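Local coordinates for protein esterase (Pelagibacterium halotolerans, PDB 5DWD) that probably hydrolyses carboxylic ester bonds as a carboxylesterase of the alpha/beta-hydrolase superfamily, at residues Q62-S67 / D227-A232; P180-I185 / P203-L208. One frame throughout, in Å; residues are numbered along the deposited sequence.

Contact 1: Q62-S67 / D227-A232; sequences QFWRDS and DGLDTA
Leu229 lays its CD2 methyl over one face of the Phe63 ring, a CH-pi contact in which CD2 stands 3.9 Å from the ring centroid of Phe63 and only 19° off the ring normal. The methyl sits a little toward the rim rather than over the middle, so the closest ring atom is CE2, 3.7 Å from CD2 of Leu229. The two side chains come from opposite directions: Phe63 carries CG anti to its own backbone N (chi1 173°), and Leu229 does the same from the facing helix, which brings its forked end across the gap. The other methyl, CD1, also reaches Trp64, meeting CZ2 of the indole obliquely at 4.1 Å as the two side chains slide past each other. Leu229 therefore touches both aromatic side chains, for CD1 also stays close to CE2 of Phe63. One turn further on, Ala232 completes the surface by a different approach, its CB lying at the indole edge, 3.7 Å from CZ2 of Trp64 and near the ring plane. The indole N-H is not left to this apolar company: NE1 of Trp64 is hydrogen-bonded to OG1 of Thr233, next along the helix, and the same hydroxyl also bonds the carbonyl oxygen of Leu229. Phe63 lies on the exposed side of the patch, whereas Trp64 and Ala232 are buried. The contact joins the C-terminal part of helix 54-65 to the N-terminal part of helix 226-239, and Trp64 also packs on Leu236, further along helix 226-239, and on Phe73 of strand 71-74.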
ATOM      1  N   GLN B  62     -17.556 -19.908  -5.431  1.00 23.82           N
ATOM      2  CA  GLN B  62     -18.665 -20.127  -6.368  1.00 28.00           C
ATOM      3  C   GLN B  62     -19.607 -18.937  -6.377  1.00 29.01           C
ATOM      4  O   GLN B  62     -20.135 -18.548  -7.445  1.00 29.10           O
ATOM      5  CB  GLN B  62     -19.392 -21.425  -6.026  1.00 35.69           C
ATOM      6  CG  GLN B  62     -20.214 -22.002  -7.154  1.00 46.35           C
ATOM      7  CD  GLN B  62     -19.394 -22.607  -8.275  1.00 53.42           C
ATOM      8  OE1 GLN B  62     -19.453 -22.126  -9.402  1.00 65.74           O
ATOM      9  NE2 GLN B  62     -18.657 -23.690  -7.985  1.00 55.91           N
ATOM     10  N   PHE B  63     -19.840 -18.348  -5.211  1.00 21.55           N
ATOM     11  CA  PHE B  63     -20.740 -17.187  -5.094  1.00 23.88           C
ATOM     12  C   PHE B  63     -20.112 -15.996  -5.819  1.00 24.26           C
ATOM     13  O   PHE B  63     -20.783 -15.263  -6.540  1.00 24.16           O
ATOM     14  CB  PHE B  63     -20.992 -16.877  -3.625  1.00 25.15           C
ATOM     15  CG  PHE B  63     -21.745 -15.627  -3.370  1.00 25.79           C
ATOM     16  CD1 PHE B  63     -23.118 -15.606  -3.434  1.00 29.39           C
ATOM     17  CD2 PHE B  63     -21.084 -14.451  -3.074  1.00 25.72           C
ATOM     18  CE1 PHE B  63     -23.806 -14.432  -3.226  1.00 29.59           C
ATOM     19  CE2 PHE B  63     -21.768 -13.270  -2.855  1.00 27.61           C
ATOM     20  CZ  PHE B  63     -23.144 -13.266  -2.938  1.00 30.78           C
ATOM     21  N   TRP B  64     -18.808 -15.798  -5.616  1.00 20.23           N
ATOM     22  CA  TRP B  64     -18.177 -14.610  -6.109  1.00 20.59           C
ATOM     23  C   TRP B  64     -17.853 -14.755  -7.595  1.00 22.26           C
ATOM     24  O   TRP B  64     -17.722 -13.745  -8.278  1.00 23.30           O
ATOM     25  CB  TRP B  64     -16.870 -14.315  -5.342  1.00 20.65           C
ATOM     26  CG  TRP B  64     -17.124 -13.556  -4.114  1.00 19.66           C
ATOM     27  CD1 TRP B  64     -18.090 -12.687  -3.882  1.00 19.03           C
ATOM     28  CD2 TRP B  64     -16.275 -13.521  -2.974  1.00 18.59           C
ATOM     29  NE1 TRP B  64     -17.969 -12.119  -2.700  1.00 21.04           N
ATOM     30  CE2 TRP B  64     -16.837 -12.603  -2.090  1.00 19.75           C
ATOM     31  CE3 TRP B  64     -15.116 -14.194  -2.615  1.00 18.69           C
ATOM     32  CZ2 TRP B  64     -16.336 -12.374  -0.818  1.00 20.08           C
ATOM     33  CZ3 TRP B  64     -14.592 -13.960  -1.346  1.00 20.12           C
ATOM     34  CH2 TRP B  64     -15.201 -13.036  -0.471  1.00 20.11           C
ATOM     35  N   ARG B  65     -17.688 -15.966  -8.086  1.00 23.16           N
ATOM     36  CA  ARG B  65     -17.315 -16.120  -9.535  1.00 27.13           C
ATOM     37  C   ARG B  65     -18.457 -15.560 -10.423  1.00 22.48           C
ATOM     38  O   ARG B  65     -18.170 -15.062 -11.541  1.00 24.82           O
ATOM     39  CB  ARG B  65     -16.913 -17.545  -9.918  1.00 29.36           C
ATOM     40  CG  ARG B  65     -18.079 -18.478 -10.011  1.00 37.57           C
ATOM     41  CD  ARG B  65     -17.710 -19.929 -10.265  1.00 41.83           C
ATOM     42  NE  ARG B  65     -16.586 -20.211 -11.154  1.00 41.71           N
ATOM     43  CZ  ARG B  65     -16.373 -21.406 -11.712  1.00 44.60           C
ATOM     44  NH1 ARG B  65     -17.211 -22.447 -11.470  1.00 45.10           N
ATOM     45  NH2 ARG B  65     -15.319 -21.578 -12.533  1.00 42.69           N
ATOM     46  N   ASP B  66     -19.707 -15.549  -9.941  1.00 23.34           N
ATOM     47  CA  ASP B  66     -20.809 -14.886 -10.682  1.00 27.14           C
ATOM     48  C   ASP B  66     -20.590 -13.379 -10.904  1.00 27.74           C
ATOM     49  O   ASP B  66     -21.056 -12.827 -11.910  1.00 32.68           O
ATOM     50  CB  ASP B  66     -22.154 -15.100  -9.977  1.00 28.28           C
ATOM     51  CG  ASP B  66     -22.624 -16.548 -10.053  1.00 31.46           C
ATOM     52  OD1 ASP B  66     -22.154 -17.362 -10.898  1.00 31.09           O
ATOM     53  OD2 ASP B  66     -23.528 -16.843  -9.279  1.00 35.67           O
ATOM     54  N   SER B  67     -19.917 -12.705  -9.962  1.00 21.66           N
ATOM     55  CA  SER B  67     -19.626 -11.302 -10.040  1.00 22.77           C
ATOM     56  C   SER B  67     -18.303 -10.942 -10.637  1.00 22.62           C
ATOM     57  O   SER B  67     -18.167  -9.832 -11.108  1.00 26.98           O
ATOM     58  CB  SER B  67     -19.742 -10.613  -8.666  1.00 25.69           C
ATOM     59  OG  SER B  67     -21.057 -10.743  -8.181  1.00 28.26           O
ATOM     60  N   ASP B 227     -24.675  -9.466   5.501  1.00 23.10           N
ATOM     61  CA  ASP B 227     -24.118  -8.148   5.370  1.00 26.65           C
ATOM     62  C   ASP B 227     -22.588  -8.121   5.289  1.00 24.76           C
ATOM     63  O   ASP B 227     -22.063  -7.244   4.622  1.00 25.22           O
ATOM     64  CB  ASP B 227     -24.563  -7.207   6.439  1.00 30.19           C
ATOM     65  CG  ASP B 227     -24.057  -7.585   7.779  1.00 31.88           C
ATOM     66  OD1 ASP B 227     -24.746  -8.384   8.397  1.00 33.88           O
ATOM     67  OD2 ASP B 227     -22.981  -7.127   8.227  1.00 32.68           O
ATOM     68  N   GLY B 228     -21.902  -9.019   5.977  1.00 23.74           N
ATOM     69  CA  GLY B 228     -20.429  -9.168   5.849  1.00 22.84           C
ATOM     70  C   GLY B 228     -20.061  -9.589   4.416  1.00 21.58           C
ATOM     71  O   GLY B 228     -19.129  -9.016   3.778  1.00 22.97           O
ATOM     72  N   LEU B 229     -20.802 -10.534   3.882  1.00 20.56           N
ATOM     73  CA  LEU B 229     -20.613 -10.994   2.515  1.00 21.26           C
ATOM     74  C   LEU B 229     -20.832  -9.872   1.483  1.00 22.16           C
ATOM     75  O   LEU B 229     -19.983  -9.603   0.651  1.00 23.79           O
ATOM     76  CB  LEU B 229     -21.577 -12.124   2.256  1.00 24.91           C
ATOM     77  CG  LEU B 229     -21.456 -12.820   0.907  1.00 24.78           C
ATOM     78  CD1 LEU B 229     -20.008 -13.264   0.725  1.00 27.80           C
ATOM     79  CD2 LEU B 229     -22.413 -14.006   0.728  1.00 28.37           C
ATOM     80  N   ASP B 230     -21.935  -9.137   1.633  1.00 24.65           N
ATOM     81  CA  ASP B 230     -22.131  -7.947   0.810  1.00 24.98           C
ATOM     82  C   ASP B 230     -21.055  -6.862   0.921  1.00 22.95           C
ATOM     83  O   ASP B 230     -20.609  -6.329  -0.134  1.00 22.54           O
ATOM     84  CB  ASP B 230     -23.512  -7.364   1.112  1.00 28.14           C
ATOM     85  CG  ASP B 230     -24.686  -8.369   0.740  1.00 30.88           C
ATOM     86  OD1 ASP B 230     -24.460  -9.371  -0.001  1.00 36.15           O
ATOM     87  OD2 ASP B 230     -25.802  -8.110   1.178  1.00 35.91           O
ATOM     88  N   THR B 231     -20.588  -6.570   2.133  1.00 22.42           N
ATOM     89  CA  THR B 231     -19.480  -5.619   2.364  1.00 19.85           C
ATOM     90  C   THR B 231     -18.218  -6.109   1.576  1.00 18.93           C
ATOM     91  O   THR B 231     -17.572  -5.310   0.896  1.00 20.48           O
ATOM     92  CB  THR B 231     -19.207  -5.414   3.840  1.00 21.51           C
ATOM     93  OG1 THR B 231     -20.392  -4.828   4.460  1.00 24.53           O
ATOM     94  CG2 THR B 231     -18.004  -4.573   4.059  1.00 22.25           C
ATOM     95  N   ALA B 232     -17.888  -7.390   1.715  1.00 19.77           N
ATOM     96  CA  ALA B 232     -16.749  -7.989   1.015  1.00 18.46           C
ATOM     97  C   ALA B 232     -16.872  -7.939  -0.503  1.00 18.19           C
ATOM     98  O   ALA B 232     -15.942  -7.605  -1.185  1.00 18.71           O
ATOM     99  CB  ALA B 232     -16.451  -9.429   1.474  1.00 18.76           C
TER

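Contact 2: P180-I185 / P203-L208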
ATOM      1  N   PRO B 180      -0.758  -3.828   1.880  1.00 17.59           N
ATOM      2  CA  PRO B 180      -1.927  -3.868   1.048  1.00 16.76           C
ATOM      3  C   PRO B 180      -3.136  -3.297   1.803  1.00 16.54           C
ATOM      4  O   PRO B 180      -3.086  -3.272   3.064  1.00 20.21           O
ATOM      5  CB  PRO B 180      -2.116  -5.352   0.849  1.00 18.13           C
ATOM      6  CG  PRO B 180      -1.669  -5.958   2.115  1.00 17.83           C
ATOM      7  CD  PRO B 180      -0.418  -5.158   2.453  1.00 17.37           C
ATOM      8  N   PRO B 181      -4.200  -2.902   1.102  1.00 19.10           N
ATOM      9  CA  PRO B 181      -5.424  -2.569   1.812  1.00 17.93           C
ATOM     10  C   PRO B 181      -6.007  -3.805   2.493  1.00 16.97           C
ATOM     11  O   PRO B 181      -5.873  -4.903   2.013  1.00 17.44           O
ATOM     12  CB  PRO B 181      -6.389  -2.129   0.745  1.00 21.42           C
ATOM     13  CG  PRO B 181      -5.802  -2.558  -0.531  1.00 19.99           C
ATOM     14  CD  PRO B 181      -4.334  -2.712  -0.352  1.00 18.07           C
ATOM     15  N   VAL B 182      -6.682  -3.555   3.639  1.00 16.67           N
ATOM     16  CA  VAL B 182      -7.168  -4.637   4.460  1.00 16.06           C
ATOM     17  C   VAL B 182      -8.602  -4.301   4.836  1.00 17.88           C
ATOM     18  O   VAL B 182      -8.913  -3.211   5.284  1.00 18.62           O
ATOM     19  CB  VAL B 182      -6.304  -4.826   5.747  1.00 16.40           C
ATOM     20  CG1 VAL B 182      -6.963  -5.802   6.723  1.00 18.90           C
ATOM     21  CG2 VAL B 182      -4.874  -5.238   5.411  1.00 15.79           C
ATOM     22  N   LEU B 183      -9.475  -5.271   4.673  1.00 15.30           N
ATOM     23  CA  LEU B 183     -10.833  -5.176   5.170  1.00 16.11           C
ATOM     24  C   LEU B 183     -11.069  -6.230   6.246  1.00 15.75           C
ATOM     25  O   LEU B 183     -10.893  -7.455   6.004  1.00 15.22           O
ATOM     26  CB  LEU B 183     -11.804  -5.455   4.043  1.00 17.45           C
ATOM     27  CG  LEU B 183     -13.301  -5.575   4.296  1.00 17.43           C
ATOM     28  CD1 LEU B 183     -13.807  -4.381   5.068  1.00 20.87           C
ATOM     29  CD2 LEU B 183     -14.100  -5.864   3.057  1.00 20.61           C
ATOM     30  N   LEU B 184     -11.451  -5.790   7.447  1.00 16.26           N
ATOM     31  CA  LEU B 184     -11.819  -6.661   8.546  1.00 16.19           C
ATOM     32  C   LEU B 184     -13.316  -6.708   8.665  1.00 16.95           C
ATOM     33  O   LEU B 184     -13.950  -5.641   8.593  1.00 16.07           O
ATOM     34  CB  LEU B 184     -11.269  -6.106   9.863  1.00 16.83           C
ATOM     35  CG  LEU B 184      -9.755  -5.776   9.880  1.00 18.67           C
ATOM     36  CD1 LEU B 184      -9.407  -4.930  11.115  1.00 22.95           C
ATOM     37  CD2 LEU B 184      -8.870  -7.005   9.811  1.00 21.47           C
ATOM     38  N   ILE B 185     -13.859  -7.921   8.844  1.00 15.25           N
ATOM     39  CA  ILE B 185     -15.286  -8.114   8.968  1.00 15.83           C
ATOM     40  C   ILE B 185     -15.500  -9.035  10.112  1.00 15.51           C
ATOM     41  O   ILE B 185     -14.884 -10.117  10.160  1.00 15.40           O
ATOM     42  CB  ILE B 185     -15.840  -8.780   7.686  1.00 16.47           C
ATOM     43  CG1 ILE B 185     -15.675  -7.783   6.524  1.00 18.23           C
ATOM     44  CG2 ILE B 185     -17.314  -9.176   7.886  1.00 16.21           C
ATOM     45  CD1 ILE B 185     -16.050  -8.311   5.231  1.00 19.40           C
ATOM     46  N   PRO B 203      -7.114  -0.078  14.547  1.00 18.87           N
ATOM     47  CA  PRO B 203      -6.119   0.995  14.781  1.00 18.68           C
ATOM     48  C   PRO B 203      -4.615   0.598  14.708  1.00 19.76           C
ATOM     49  O   PRO B 203      -3.818   1.458  14.329  1.00 22.62           O
ATOM     50  CB  PRO B 203      -6.501   1.558  16.162  1.00 21.90           C
ATOM     51  CG  PRO B 203      -7.213   0.392  16.789  1.00 20.67           C
ATOM     52  CD  PRO B 203      -8.008  -0.250  15.699  1.00 21.66           C
ATOM     53  N   LYS B 204      -4.241  -0.608  15.059  1.00 17.46           N
ATOM     54  CA  LYS B 204      -2.922  -1.097  14.912  1.00 21.03           C
ATOM     55  C   LYS B 204      -2.516  -1.063  13.467  1.00 20.42           C
ATOM     56  O   LYS B 204      -1.417  -0.587  13.126  1.00 21.32           O
ATOM     57  CB  LYS B 204      -2.826  -2.518  15.414  1.00 23.70           C
ATOM     58  CG  LYS B 204      -1.413  -3.048  15.489  1.00 27.93           C
ATOM     59  CD  LYS B 204      -0.462  -2.222  16.339  1.00 36.46           C
ATOM     60  CE  LYS B 204       0.988  -2.611  16.052  1.00 43.42           C
ATOM     61  NZ  LYS B 204       1.843  -2.141  17.184  1.00 47.35           N
ATOM     62  N   LEU B 205      -3.400  -1.589  12.606  1.00 18.04           N
ATOM     63  CA  LEU B 205      -3.095  -1.597  11.148  1.00 19.53           C
ATOM     64  C   LEU B 205      -2.993  -0.179  10.591  1.00 21.06           C
ATOM     65  O   LEU B 205      -2.068   0.123   9.812  1.00 21.21           O
ATOM     66  CB  LEU B 205      -4.148  -2.361  10.386  1.00 19.76           C
ATOM     67  CG  LEU B 205      -4.184  -3.858  10.759  1.00 20.17           C
ATOM     68  CD1 LEU B 205      -5.316  -4.466   9.963  1.00 19.34           C
ATOM     69  CD2 LEU B 205      -2.887  -4.617  10.420  1.00 22.26           C
ATOM     70  N   ILE B 206      -3.867   0.725  11.051  1.00 18.99           N
ATOM     71  CA  ILE B 206      -3.775   2.090  10.583  1.00 23.12           C
ATOM     72  C   ILE B 206      -2.449   2.726  11.027  1.00 23.31           C
ATOM     73  O   ILE B 206      -1.802   3.504  10.242  1.00 22.90           O
ATOM     74  CB  ILE B 206      -5.012   2.885  11.025  1.00 22.07           C
ATOM     75  CG1 ILE B 206      -6.246   2.459  10.250  1.00 21.82           C
ATOM     76  CG2 ILE B 206      -4.790   4.402  10.845  1.00 25.68           C
ATOM     77  CD1 ILE B 206      -7.551   2.947  10.846  1.00 26.15           C
ATOM     78  N   ASP B 207      -2.026   2.438  12.243  1.00 20.67           N
ATOM     79  CA  ASP B 207      -0.775   2.972  12.791  1.00 23.17           C
ATOM     80  C   ASP B 207       0.450   2.484  12.032  1.00 26.74           C
ATOM     81  O   ASP B 207       1.457   3.198  11.927  1.00 26.98           O
ATOM     82  CB  ASP B 207      -0.606   2.668  14.258  1.00 28.44           C
ATOM     83  CG  ASP B 207      -1.378   3.670  15.146  1.00 39.95           C
ATOM     84  OD1 ASP B 207      -1.828   4.742  14.651  1.00 47.38           O
ATOM     85  OD2 ASP B 207      -1.535   3.417  16.358  1.00 49.43           O
ATOM     86  N   LEU B 208       0.347   1.285  11.470  1.00 22.13           N
ATOM     87  CA  LEU B 208       1.404   0.722  10.671  1.00 22.30           C
ATOM     88  C   LEU B 208       1.386   1.262   9.263  1.00 21.66           C
ATOM     89  O   LEU B 208       2.290   0.925   8.462  1.00 23.10           O
ATOM     90  CB  LEU B 208       1.311  -0.843  10.648  1.00 23.53           C
ATOM     91  CG  LEU B 208       1.591  -1.478  12.010  1.00 26.34           C
ATOM     92  CD1 LEU B 208       1.326  -3.006  12.032  1.00 30.16           C
ATOM     93  CD2 LEU B 208       2.984  -1.134  12.514  1.00 29.05           C
TER
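Leu205 has the most surface buried here, and one of its methyls, CD1, makes both of the contacts with the strand. It meets CG1 of Val182 at 3.9 Å and, more loosely, CD1 of Leu184 at 4.3 Å. The three residues illustrate how a helix packs on the parallel part of a mixed sheet. In strand 182-187 the side chains alternate, so Val182 and Leu184, two residues apart, both point toward helix 196-207, while Leu183 between them points away to the other side of the sheet. Leu205 points from the helix toward the strand and puts its end at the two side chains that rise to meet it. Its CG is anti to the carbonyl carbon (chi1 -64°) and the rest of the chain is extended, which carries CD1 out from the helix to the sheet. Val182, whose CG1 is anti to its backbone N, crosses the leucine at about a right angle, methyl against methyl. The backbones stay well apart, with the CA atoms of Val182 and Leu205 8.4 Å from each other. Further apolar neighbours close round the same leucine: Leu150 and Ile210 from loops, and Ala212 from strand 212-217. Helix and strand belong to the beta-alpha-beta unit formed by strand 182-187, helix 196-207 and strand 212-217. All three touching residues are buried, and no hydrogen bond or charged pair crosses between the segments. The join therefore rests on the fit of aliphatic branches, consistent with hydrophobic burial holding the helix against its sheet.

Overall arrangement
Both contacts are apolar, yet their places in the fold differ. Contact 2 is wholly buried and joins a helix to a strand with aliphatic groups alone; contact 1 joins two helices, is partly buried, and uses aromatic rings, with an exposed phenylalanine at its margin. Their centres are about 21 Å apart, and along the chain contact 2 is nested within the loop that contact 1 closes. They nevertheless meet across strand 182-187, whose alternating side chains face helix 196-207 on one side and helix 226-239 on the other: CD1 of Ile185 packs 3.9 Å from CB of Ala232, and Leu183 also touches that helix. The pair thus illustrates the layered alpha/beta/alpha build of this superfamily.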